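Local coordinates for aldehyde dehydrogenase family protein (Pseudomonas syringae pv. tomato, PDB 5IUV) that probably oxidises indole-3-acetaldehyde to the auxin indole-3-acetic acid with NAD+ as cofactor, an activity linked to virulence of the bacterium, at residues Asn297-Val301 with Val341-Val345; Ala98-Ala102 with Ser116-Ile121; Gly244-Ala249 with Leu266-Gly270; Gly360-Ala365 with Phe388-Asn392; Ala291-Phe296 with Ala325-Trp329. All coordinates share one frame; numbering follows the deposited sequence.

Contact 1 of 5, residues Asn297-Val301 with Val341-Val345; sequences NQGEV and VGALV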
# COMPACT_ATOMS: atom_id res chain seq x y z
N ASN A 297 13.85 -1.90 34.06
CA ASN A 297 15.16 -1.37 33.67
C ASN A 297 15.53 -0.10 34.42
O ASN A 297 16.04 0.85 33.83
CB ASN A 297 15.21 -1.09 32.16
CG ASN A 297 16.63 -1.07 31.62
OD1 ASN A 297 17.45 -1.92 31.99
ND2 ASN A 297 16.94 -0.09 30.77
N GLN A 298 15.27 -0.10 35.73
CA GLN A 298 15.68 0.99 36.62
C GLN A 298 15.08 2.34 36.23
O GLN A 298 15.61 3.39 36.61
CB GLN A 298 17.21 1.09 36.67
CG GLN A 298 17.93 -0.18 37.14
CD GLN A 298 18.00 -1.26 36.06
OE1 GLN A 298 17.63 -2.41 36.29
NE2 GLN A 298 18.48 -0.88 34.87
N GLY A 299 13.99 2.32 35.47
CA GLY A 299 13.37 3.55 35.01
C GLY A 299 14.16 4.21 33.90
O GLY A 299 13.86 5.33 33.48
N GLU A 300 15.19 3.51 33.42
CA GLU A 300 16.04 4.02 32.37
C GLU A 300 15.45 3.61 31.03
O GLU A 300 16.05 2.85 30.27
CB GLU A 300 17.48 3.51 32.54
CG GLU A 300 18.08 3.89 33.89
CD GLU A 300 19.37 3.16 34.20
OE1 GLU A 300 19.47 1.95 33.89
OE2 GLU A 300 20.29 3.79 34.78
N VAL A 301 14.25 4.10 30.78
CA VAL A 301 13.48 3.76 29.60
C VAL A 301 12.88 5.05 29.04
O VAL A 301 12.30 5.84 29.79
CB VAL A 301 12.35 2.74 29.92
CG1 VAL A 301 11.56 2.38 28.66
CG2 VAL A 301 12.93 1.48 30.57
N VAL A 341 15.34 -5.60 39.47
CA VAL A 341 15.80 -4.21 39.33
C VAL A 341 17.31 -4.18 39.52
O VAL A 341 17.81 -4.65 40.54
CB VAL A 341 15.14 -3.26 40.36
CG1 VAL A 341 15.73 -1.86 40.24
CG2 VAL A 341 13.63 -3.23 40.18
N GLY A 342 18.04 -3.63 38.56
CA GLY A 342 19.49 -3.68 38.61
C GLY A 342 20.14 -2.40 39.11
O GLY A 342 19.52 -1.61 39.83
N ALA A 343 21.39 -2.20 38.72
CA ALA A 343 22.12 -0.98 39.06
C ALA A 343 21.81 0.11 38.05
O ALA A 343 21.44 -0.17 36.91
CB ALA A 343 23.62 -1.26 39.11
N LEU A 344 21.96 1.37 38.46
CA LEU A 344 21.96 2.48 37.51
C LEU A 344 23.31 2.49 36.81
O LEU A 344 24.30 2.02 37.36
CB LEU A 344 21.71 3.82 38.20
CG LEU A 344 20.35 3.99 38.89
CD1 LEU A 344 20.30 5.33 39.60
CD2 LEU A 344 19.24 3.89 37.87
N VAL A 345 23.36 3.04 35.60
CA VAL A 345 24.50 2.82 34.71
C VAL A 345 25.84 3.32 35.28
O VAL A 345 26.88 2.71 35.02
CB VAL A 345 24.25 3.48 33.33
CG1 VAL A 345 24.28 5.01 33.43
CG2 VAL A 345 25.25 2.96 32.30
O HOH W 1 21.52 0.67 34.57
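Q298 lays its side chain along 341-345, from CB to OE1. Its CB lies against the methyl CD2 of L344, 3.7 Å away. CG then passes over the backbone, 3.4 Å from G342 O and also close to A343 O, and V341 CG1 is near it as well. The chain bends at chi2 (77°), which brings the amide round to G342. There Q298 OE1 accepts from G342 N at 2.6 Å, with the donor tilted from the carbonyl plane. The other amide atom, NE2, turns back to its own loop. Q298 NE2 donates to E300 OE1 at 3.2 Å, in its amide plane but from above the carboxylate plane. E300 OE2 uses its syn lone pair to accept from V345 N at 3.3 Å, and L344 CD2 touches the same oxygen. A water joins E300 OE1 to A343 O. Every touching residue is buried, so these bonds satisfy polar atoms in the interior. The loop 297-301 follows helix 283-295, just before C302 of the indoleacetate site. The loop 341-345 leads into helix 347-362, and L344 packs on that helix and on strand 382-389.

Contact 2 of 5, residues Ala98-Ala102 with Ser116-Ile121; sequences AEELA and SLGVDI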
# COMPACT_ATOMS: atom_id res chain seq x y z
N ALA A 98 23.77 -15.85 22.87
CA ALA A 98 22.92 -15.06 23.75
C ALA A 98 23.46 -14.92 25.17
O ALA A 98 23.38 -13.85 25.76
CB ALA A 98 21.51 -15.65 23.79
N GLU A 99 24.01 -16.00 25.73
CA GLU A 99 24.46 -15.95 27.12
C GLU A 99 25.64 -14.99 27.29
O GLU A 99 25.68 -14.20 28.24
CB GLU A 99 24.83 -17.35 27.61
CG GLU A 99 23.63 -18.27 27.74
CD GLU A 99 24.00 -19.66 28.21
OE1 GLU A 99 25.20 -20.00 28.22
OE2 GLU A 99 23.08 -20.43 28.57
N GLU A 100 26.60 -15.06 26.37
CA GLU A 100 27.73 -14.13 26.39
C GLU A 100 27.28 -12.68 26.20
O GLU A 100 27.71 -11.80 26.93
CB GLU A 100 28.75 -14.50 25.30
CG GLU A 100 29.93 -13.53 25.23
CD GLU A 100 30.90 -13.83 24.10
OE1 GLU A 100 30.69 -14.80 23.34
OE2 GLU A 100 31.90 -13.08 23.96
N LEU A 101 26.43 -12.44 25.20
CA LEU A 101 25.96 -11.09 24.91
C LEU A 101 25.14 -10.51 26.06
O LEU A 101 25.28 -9.33 26.39
CB LEU A 101 25.14 -11.09 23.62
CG LEU A 101 25.95 -11.32 22.34
CD1 LEU A 101 25.04 -11.52 21.14
CD2 LEU A 101 26.88 -10.14 22.10
N ALA A 102 24.29 -11.34 26.67
CA ALA A 102 23.48 -10.91 27.79
C ALA A 102 24.36 -10.54 28.97
O ALA A 102 24.12 -9.55 29.68
CB ALA A 102 22.48 -11.99 28.19
N SER A 116 18.45 -8.94 30.45
CA SER A 116 19.36 -9.02 29.30
C SER A 116 19.08 -10.25 28.45
O SER A 116 19.01 -10.17 27.22
CB SER A 116 20.82 -9.06 29.76
OG SER A 116 21.20 -7.86 30.41
N LEU A 117 18.93 -11.39 29.12
CA LEU A 117 18.73 -12.67 28.46
C LEU A 117 17.32 -12.82 27.89
O LEU A 117 17.13 -13.37 26.80
CB LEU A 117 19.03 -13.80 29.45
CG LEU A 117 19.27 -15.21 28.91
CD1 LEU A 117 20.52 -15.23 28.03
CD2 LEU A 117 19.41 -16.21 30.05
N GLY A 118 16.33 -12.32 28.63
CA GLY A 118 14.93 -12.48 28.26
C GLY A 118 14.34 -11.39 27.39
O GLY A 118 13.39 -11.63 26.65
N VAL A 119 14.88 -10.18 27.47
CA VAL A 119 14.30 -9.07 26.71
C VAL A 119 15.26 -8.52 25.66
O VAL A 119 14.92 -8.46 24.48
CB VAL A 119 13.85 -7.92 27.65
CG1 VAL A 119 13.33 -6.74 26.85
CG2 VAL A 119 12.79 -8.42 28.61
N ASP A 120 16.46 -8.14 26.09
CA ASP A 120 17.40 -7.44 25.21
C ASP A 120 17.93 -8.25 24.04
O ASP A 120 17.79 -7.84 22.88
CB ASP A 120 18.57 -6.91 26.02
CG ASP A 120 18.16 -5.84 27.00
OD1 ASP A 120 17.43 -6.17 27.95
OD2 ASP A 120 18.57 -4.67 26.81
N ILE A 121 18.54 -9.40 24.32
CA ILE A 121 19.10 -10.21 23.25
C ILE A 121 17.99 -10.69 22.29
O ILE A 121 18.11 -10.48 21.08
CB ILE A 121 19.90 -11.43 23.78
CG1 ILE A 121 20.97 -11.01 24.80
CG2 ILE A 121 20.48 -12.24 22.63
CD1 ILE A 121 21.79 -9.82 24.43
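I121 and A102 face each other where two helices cross almost at a right angle, their short axes 9.2 Å apart at 88°. The CA-CB bonds of both point at the opposing helix. I121 spreads its branches over one turn of 98-102. Its CG2, anti to the backbone N, meets A98 CB at 3.7 Å. CG1 leaves on the other side, beside the N, and lies against A102 CB. The terminal CD1 then folds back, with chi2 at -45°, to touch L101 CB at 3.7 Å. The isoleucine thus spans A98, L101 and A102 on one side of the first helix.

A102 CB projects between three residues. It meets I121 CG1, L117 CD1 at 3.8 Å and S116 CB at 3.7 Å. L117 comes from the flank. Its CG is anti to the backbone N (chi1 -163°), and CD1 is carried to A102 CB and toward A98 O. S116 CB rests on A102 O at 3.3 Å, while S116 OG is hydrogen-bonded to T106 further along the first helix. No clear hydrogen bond crosses between the segments, so the fit rests on small alanines receiving larger aliphatic groups. L117 also touches W9 of helix 6-15. In this near-orthogonal pair helix 98-109 turns through a short link into helix 113-134, whose D120 touches F169 of the indoleacetate site.

Contact 3 of 5, residues Gly244-Ala249 with Leu266-Gly270; sequences GSTKIA and LEAGG. With NAD (nicotinamide-adenine-dinucleotide), chain C.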
# COMPACT_ATOMS: atom_id res chain seq x y z
N GLY A 244 18.95 9.09 21.91
CA GLY A 244 19.60 9.69 23.06
C GLY A 244 18.80 10.85 23.62
O GLY A 244 17.58 10.89 23.48
N SER A 245 19.49 11.79 24.26
CA SER A 245 18.83 12.93 24.86
C SER A 245 18.37 13.93 23.81
O SER A 245 18.88 13.99 22.69
CB SER A 245 19.77 13.63 25.86
OG SER A 245 20.85 14.29 25.21
N THR A 246 17.38 14.73 24.19
CA THR A 246 16.87 15.78 23.32
C THR A 246 17.94 16.83 23.06
O THR A 246 18.05 17.34 21.95
CB THR A 246 15.61 16.43 23.94
OG1 THR A 246 14.54 15.47 23.95
CG2 THR A 246 15.18 17.64 23.12
N LYS A 247 18.73 17.14 24.08
CA LYS A 247 19.79 18.14 23.94
C LYS A 247 20.81 17.80 22.84
O LYS A 247 21.16 18.65 22.02
CB LYS A 247 20.52 18.31 25.27
CG LYS A 247 21.67 19.30 25.21
CD LYS A 247 22.59 19.15 26.41
CE LYS A 247 23.67 20.21 26.42
NZ LYS A 247 23.09 21.57 26.62
N ILE A 248 21.29 16.56 22.84
CA ILE A 248 22.25 16.13 21.83
C ILE A 248 21.56 15.96 20.47
O ILE A 248 22.14 16.25 19.43
CB ILE A 248 22.94 14.81 22.22
CG1 ILE A 248 23.73 14.99 23.52
CG2 ILE A 248 23.87 14.33 21.11
CD1 ILE A 248 24.80 16.06 23.43
N ALA A 249 20.31 15.50 20.50
CA ALA A 249 19.54 15.35 19.27
C ALA A 249 19.47 16.67 18.50
O ALA A 249 19.70 16.69 17.29
CB ALA A 249 18.13 14.83 19.58
N LEU A 266 15.85 11.37 14.56
CA LEU A 266 16.08 11.44 16.00
C LEU A 266 15.04 10.68 16.81
O LEU A 266 13.84 10.76 16.54
CB LEU A 266 16.08 12.91 16.45
CG LEU A 266 16.99 13.84 15.64
CD1 LEU A 266 16.66 15.31 15.89
CD2 LEU A 266 18.44 13.54 15.96
N GLU A 267 15.52 9.95 17.81
CA GLU A 267 14.67 9.36 18.83
C GLU A 267 15.18 9.87 20.17
O GLU A 267 16.27 9.51 20.59
CB GLU A 267 14.71 7.83 18.78
CG GLU A 267 14.28 7.23 17.44
CD GLU A 267 12.87 6.67 17.49
OE1 GLU A 267 12.30 6.59 18.61
OE2 GLU A 267 12.33 6.29 16.43
N ALA A 268 14.40 10.73 20.83
CA ALA A 268 14.93 11.46 21.97
C ALA A 268 14.15 11.17 23.25
O ALA A 268 13.56 10.10 23.40
CB ALA A 268 14.93 12.95 21.67
N GLY A 269 14.14 12.13 24.16
CA GLY A 269 13.57 11.90 25.48
C GLY A 269 12.06 11.72 25.50
O GLY A 269 11.38 11.84 24.47
N GLY A 270 11.54 11.42 26.68
CA GLY A 270 10.11 11.31 26.87
C GLY A 270 9.72 11.69 28.28
O GLY A 270 10.54 11.69 29.19
PA NAD C . 23.07 11.20 25.10
O1A NAD C . 22.27 12.20 24.36
O2A NAD C . 23.97 11.79 26.16
O5B NAD C . 23.94 10.35 24.09
C5B NAD C . 23.44 9.34 23.19
C4B NAD C . 24.57 8.97 22.26
O4B NAD C . 25.05 10.17 21.61
C3B NAD C . 25.81 8.31 22.88
O3B NAD C . 26.35 7.33 22.01
C2B NAD C . 26.77 9.49 23.06
O2B NAD C . 28.14 9.07 23.09
C1B NAD C . 26.44 10.31 21.81
N9A NAD C . 26.76 11.73 21.86
C8A NAD C . 26.88 12.53 22.97
N7A NAD C . 27.27 13.75 22.71
C5A NAD C . 27.39 13.77 21.32
C6A NAD C . 27.73 14.80 20.42
N6A NAD C . 28.08 16.03 20.78
N1A NAD C . 27.70 14.49 19.10
C2A NAD C . 27.39 13.25 18.72
N3A NAD C . 27.08 12.20 19.49
C4A NAD C . 27.08 12.53 20.79
O3 NAD C . 22.08 10.15 25.80
PN NAD C . 22.30 8.89 26.78
O1N NAD C . 22.59 9.45 28.12
O2N NAD C . 23.28 7.97 26.16
O5D NAD C . 20.89 8.16 26.73
C5D NAD C . 19.76 8.59 27.53
C4D NAD C . 18.80 9.33 26.63
O4D NAD C . 18.36 8.45 25.57
C3D NAD C . 17.52 9.80 27.31
O3D NAD C . 17.24 11.14 26.94
C2D NAD C . 16.48 8.81 26.75
O2D NAD C . 15.14 9.29 26.67
C1D NAD C . 17.01 8.57 25.32
N1N NAD C . 16.46 7.26 24.76
C2N NAD C . 15.54 7.40 23.69
C3N NAD C . 15.03 6.26 23.08
C7N NAD C . 13.99 6.33 21.99
O7N NAD C . 13.42 7.42 21.74
N7N NAD C . 13.63 5.21 21.41
C4N NAD C . 15.42 5.01 23.55
C5N NAD C . 16.30 4.90 24.62
C6N NAD C . 16.82 6.04 25.21
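The flat groups here belong to NAD, and both segments line one side of it. I248 CG2 lies over one face of the adenine, 3.6 Å from NAD C5A, and I248 CD1 reaches the rim at NAD N7A, 3.5 Å away. At the nicotinamide end, E267 CB is 3.3 Å from the amide oxygen O7N, and the amide nitrogen N7N gives E267 OE1 a weak hydrogen bond. Between the two ends S245 grips the phosphate. S245 N donates to NAD O1A at 2.8 Å and S245 OG to the same oxygen at 2.7 Å. With chi1 at 70° OG also accepts a weak capping bond from I248 N, so S245 is the N-cap of helix 246-258.

G244 joins the segments. G244 N donates to E267 O at 3.0 Å, nearly in line with the C=O bond, and A268 CA makes a CH-O contact to G244 O. T246 OG1 accepts weakly from G269 N and is also bonded to Q472 O. A249 CB packs on L266 CD2. M261 of a second subunit covers T246, A249 and L266. The unit is the beta-alpha-beta crossover 239-243, 246-258, 263-267 of the Rossmann-like NAD domain, ending at the predicted active-site E267.

Contact 4 of 5, residues Gly360-Ala365 with Phe388-Asn392; sequences GHTDGA and FDGVN
F388 meets A365 and H361, and it has the most surface buried here. Its ring sits between the end of helix 347-362 and the chain that leaves it. One face lies over G360 CA, a CH-pi contact with the carbon 4.2 Å from the ring centroid and 17° off the normal. G360 has no side chain, and this lets the ring come so close to the helix. The outer edge of F388 then points into the face of the H361 imidazole. The pair is T-shaped, with centroids 5.2 Å apart and planes at 82°. F388 CE1 stands over the centre of the imidazole, and F388 CZ is 4.0 Å from H361 NE2. The tilt of CG beside the backbone N (chi1 -71°) brings the H361 ring to that position.

Helix 347-362 ends in a Schellman motif. G364 has positive phi, A365 N bonds back to G360 O, and G364 N to H361 O. This turns the chain so that the CA-CB bond of A365 points at the strand. A365 CB rests on F388 CD1 at 3.6 Å and on V391 CG2 at 3.9 Å. No hydrogen bond crosses between 360-365 and 388-392. On the strand side D389 is turned away and its OD2 forms salt bridges with K315 and R366. L367 of strand 366-369 touches both rings, and I397 of helix 396-399 packs on F388 and V391.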
# COMPACT_ATOMS: atom_id res chain seq x y z
N GLY A 360 12.03 16.94 44.00
CA GLY A 360 10.66 16.58 44.30
C GLY A 360 10.25 17.10 45.67
O GLY A 360 9.18 17.68 45.84
N HIS A 361 11.13 16.91 46.65
CA HIS A 361 10.90 17.44 47.98
C HIS A 361 10.82 18.97 47.94
O HIS A 361 9.90 19.57 48.48
CB HIS A 361 12.01 17.00 48.95
CG HIS A 361 11.97 15.54 49.30
ND1 HIS A 361 11.04 15.00 50.16
CD2 HIS A 361 12.77 14.51 48.91
CE1 HIS A 361 11.25 13.70 50.28
NE2 HIS A 361 12.30 13.38 49.54
N THR A 362 11.79 19.58 47.26
CA THR A 362 11.92 21.03 47.22
C THR A 362 10.70 21.72 46.61
O THR A 362 10.23 22.73 47.13
CB THR A 362 13.18 21.44 46.43
OG1 THR A 362 14.35 20.93 47.09
CG2 THR A 362 13.29 22.96 46.34
N ASP A 363 10.19 21.18 45.51
CA ASP A 363 9.08 21.80 44.81
C ASP A 363 7.73 21.52 45.48
O ASP A 363 6.70 22.05 45.05
CB ASP A 363 9.04 21.34 43.35
CG ASP A 363 10.26 21.79 42.57
OD1 ASP A 363 11.06 22.58 43.11
OD2 ASP A 363 10.41 21.36 41.40
N GLY A 364 7.73 20.70 46.52
CA GLY A 364 6.55 20.49 47.33
C GLY A 364 5.77 19.19 47.11
O GLY A 364 4.63 19.08 47.54
N ALA A 365 6.39 18.21 46.46
CA ALA A 365 5.72 16.92 46.28
C ALA A 365 5.84 16.07 47.54
O ALA A 365 6.68 16.33 48.40
CB ALA A 365 6.30 16.18 45.09
N PHE A 388 6.40 10.02 44.12
CA PHE A 388 5.92 11.28 44.69
C PHE A 388 4.45 11.48 44.39
O PHE A 388 4.01 11.39 43.24
CB PHE A 388 6.73 12.46 44.16
CG PHE A 388 8.09 12.59 44.78
CD1 PHE A 388 8.25 13.25 45.99
CD2 PHE A 388 9.21 12.07 44.15
CE1 PHE A 388 9.50 13.38 46.56
CE2 PHE A 388 10.46 12.19 44.71
CZ PHE A 388 10.61 12.85 45.92
N ASP A 389 3.68 11.75 45.44
CA ASP A 389 2.26 12.05 45.30
C ASP A 389 2.07 13.56 45.36
O ASP A 389 3.00 14.29 45.70
CB ASP A 389 1.46 11.36 46.41
CG ASP A 389 -0.04 11.44 46.19
OD1 ASP A 389 -0.45 11.68 45.03
OD2 ASP A 389 -0.81 11.25 47.16
N GLY A 390 0.87 14.03 45.01
CA GLY A 390 0.55 15.45 45.09
C GLY A 390 1.41 16.29 44.15
O GLY A 390 1.79 17.41 44.48
N VAL A 391 1.71 15.74 42.99
CA VAL A 391 2.53 16.44 42.01
C VAL A 391 1.65 17.30 41.10
O VAL A 391 0.60 16.86 40.63
CB VAL A 391 3.36 15.44 41.16
CG1 VAL A 391 4.05 16.15 40.00
CG2 VAL A 391 4.38 14.73 42.04
N ASN A 392 2.09 18.53 40.87
CA ASN A 392 1.48 19.40 39.88
C ASN A 392 2.35 19.41 38.62
O ASN A 392 3.58 19.35 38.71
CB ASN A 392 1.30 20.81 40.45
CG ASN A 392 1.28 21.87 39.38
OD1 ASN A 392 2.32 22.39 38.98
ND2 ASN A 392 0.08 22.20 38.90

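Contact 5 of 5, residues Ala291-Phe296 with Ala325-Trp329; sequences ASAIAF and ALGTW
W329 turns its indole toward helix 283-295 through chi1 -67°, with CG beside its own backbone N. L326 takes another course. Its CG is anti to the backbone N (chi1 -165°), and chi2 near 69° brings CD1 onto the same helix. The two side chains together cover A291 and A295.

A295 CB lies 3.4 Å above the indole plane, out toward the rim, and 3.6 Å from W329 CG. F296 N lies over one face of the indole. The benzo part of the indole runs on to S292, where W329 CZ2 comes 3.6 Å from S292 CB. F296 completes the line. W329 CZ3 approaches the edge of its ring, 4.3 Å from F296 CD1, so the phenyl ring is met close to its own plane.

L326 CD1 rests against A291 O, 3.6 Å away. That oxygen is held in the helix by A295 N and I294 N. The same methyl touches A291 CB, A295 CB and I294 CG2, the last at 3.8 Å. A291 CB also meets A325 CB at 3.7 Å. No hydrogen bond crosses between the segments, and the contact is apolar apart from S292 OG beside the indole.

A type I turn carries the chain on from helix 312-326 to W329. T328 OG1, a residue of the turn, donates back to A325 O, in the carbonyl plane; T328 N bonds to the same oxygen. L326 packs further on P385 and I387 of strand 382-389, while the backbone of A293 is hydrogen-bonded to that of G305, ahead of strand 307-311.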
# COMPACT_ATOMS: atom_id res chain seq x y z
N ALA A 291 3.41 0.32 38.01
CA ALA A 291 4.66 0.09 38.73
C ALA A 291 5.75 -0.40 37.78
O ALA A 291 6.87 0.10 37.81
CB ALA A 291 4.46 -0.91 39.86
N SER A 292 5.42 -1.38 36.95
CA SER A 292 6.37 -1.90 35.96
C SER A 292 6.83 -0.79 35.01
O SER A 292 8.00 -0.73 34.63
CB SER A 292 5.74 -3.05 35.16
OG SER A 292 6.60 -3.48 34.13
N ALA A 293 5.91 0.10 34.67
CA ALA A 293 6.19 1.19 33.73
C ALA A 293 7.30 2.11 34.22
O ALA A 293 7.93 2.80 33.42
CB ALA A 293 4.93 2.00 33.46
N ILE A 294 7.53 2.15 35.53
CA ILE A 294 8.54 3.06 36.07
C ILE A 294 9.73 2.31 36.66
O ILE A 294 10.83 2.87 36.76
CB ILE A 294 7.92 4.01 37.13
CG1 ILE A 294 8.87 5.17 37.44
CG2 ILE A 294 7.55 3.25 38.39
CD1 ILE A 294 9.22 6.00 36.21
N ALA A 295 9.55 1.04 37.03
CA ALA A 295 10.64 0.31 37.67
C ALA A 295 11.43 -0.58 36.71
O ALA A 295 12.59 -0.92 36.99
CB ALA A 295 10.10 -0.54 38.82
N PHE A 296 10.82 -0.97 35.59
CA PHE A 296 11.52 -1.84 34.65
C PHE A 296 12.76 -1.15 34.11
O PHE A 296 12.71 0.03 33.75
CB PHE A 296 10.62 -2.26 33.49
CG PHE A 296 11.32 -3.15 32.49
CD1 PHE A 296 11.64 -4.47 32.81
CD2 PHE A 296 11.67 -2.67 31.23
CE1 PHE A 296 12.29 -5.29 31.89
CE2 PHE A 296 12.33 -3.48 30.31
CZ PHE A 296 12.63 -4.79 30.65
N ALA A 325 2.44 -2.74 44.49
CA ALA A 325 3.01 -3.34 43.29
C ALA A 325 4.46 -2.92 43.13
O ALA A 325 5.30 -3.73 42.75
CB ALA A 325 2.21 -2.95 42.05
N LEU A 326 4.75 -1.66 43.42
CA LEU A 326 6.11 -1.15 43.22
C LEU A 326 7.06 -1.79 44.22
O LEU A 326 8.25 -1.94 43.95
CB LEU A 326 6.15 0.37 43.35
CG LEU A 326 7.46 0.95 42.79
CD1 LEU A 326 7.52 0.80 41.27
CD2 LEU A 326 7.67 2.39 43.21
N GLY A 327 6.52 -2.20 45.37
CA GLY A 327 7.32 -2.86 46.39
C GLY A 327 7.85 -4.22 45.98
O GLY A 327 8.74 -4.76 46.63
N THR A 328 7.32 -4.78 44.90
CA THR A 328 7.81 -6.07 44.42
C THR A 328 9.01 -5.90 43.50
O THR A 328 9.67 -6.88 43.12
CB THR A 328 6.71 -6.85 43.67
OG1 THR A 328 6.49 -6.25 42.39
CG2 THR A 328 5.42 -6.86 44.46
N TRP A 329 9.30 -4.66 43.13
CA TRP A 329 10.45 -4.36 42.29
C TRP A 329 11.61 -3.93 43.18
O TRP A 329 11.63 -2.82 43.71
CB TRP A 329 10.10 -3.26 41.27
CG TRP A 329 9.09 -3.71 40.25
CD1 TRP A 329 7.72 -3.73 40.38
CD2 TRP A 329 9.36 -4.22 38.93
NE1 TRP A 329 7.14 -4.22 39.23
CE2 TRP A 329 8.12 -4.52 38.33
CE3 TRP A 329 10.54 -4.44 38.20
CZ2 TRP A 329 8.02 -5.03 37.03
CZ3 TRP A 329 10.44 -4.95 36.91
CH2 TRP A 329 9.19 -5.24 36.34

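Contacts 1 and 3 are buried, and both use hydrogen bonds. Contact 1 joins two loops through side-chain amide and carboxylate groups, whereas contact 3 joins a helix start to a strand end and holds the cofactor. Contacts 2, 4 and 5 are partly buried and have no clear hydrogen bond across; aliphatic groups meet in contact 2, and rings dominate contacts 4 and 5. Contact 4 lies farthest from the chain centre, about 29 Å from it to the contact's centre, and away from the annotated sites. V301 of contact 1 packs on F296 of contact 5, as helix 283-295 runs on into loop 297-301; V341 also packs on W329. V119 of contact 2 packs on F296 of contact 5.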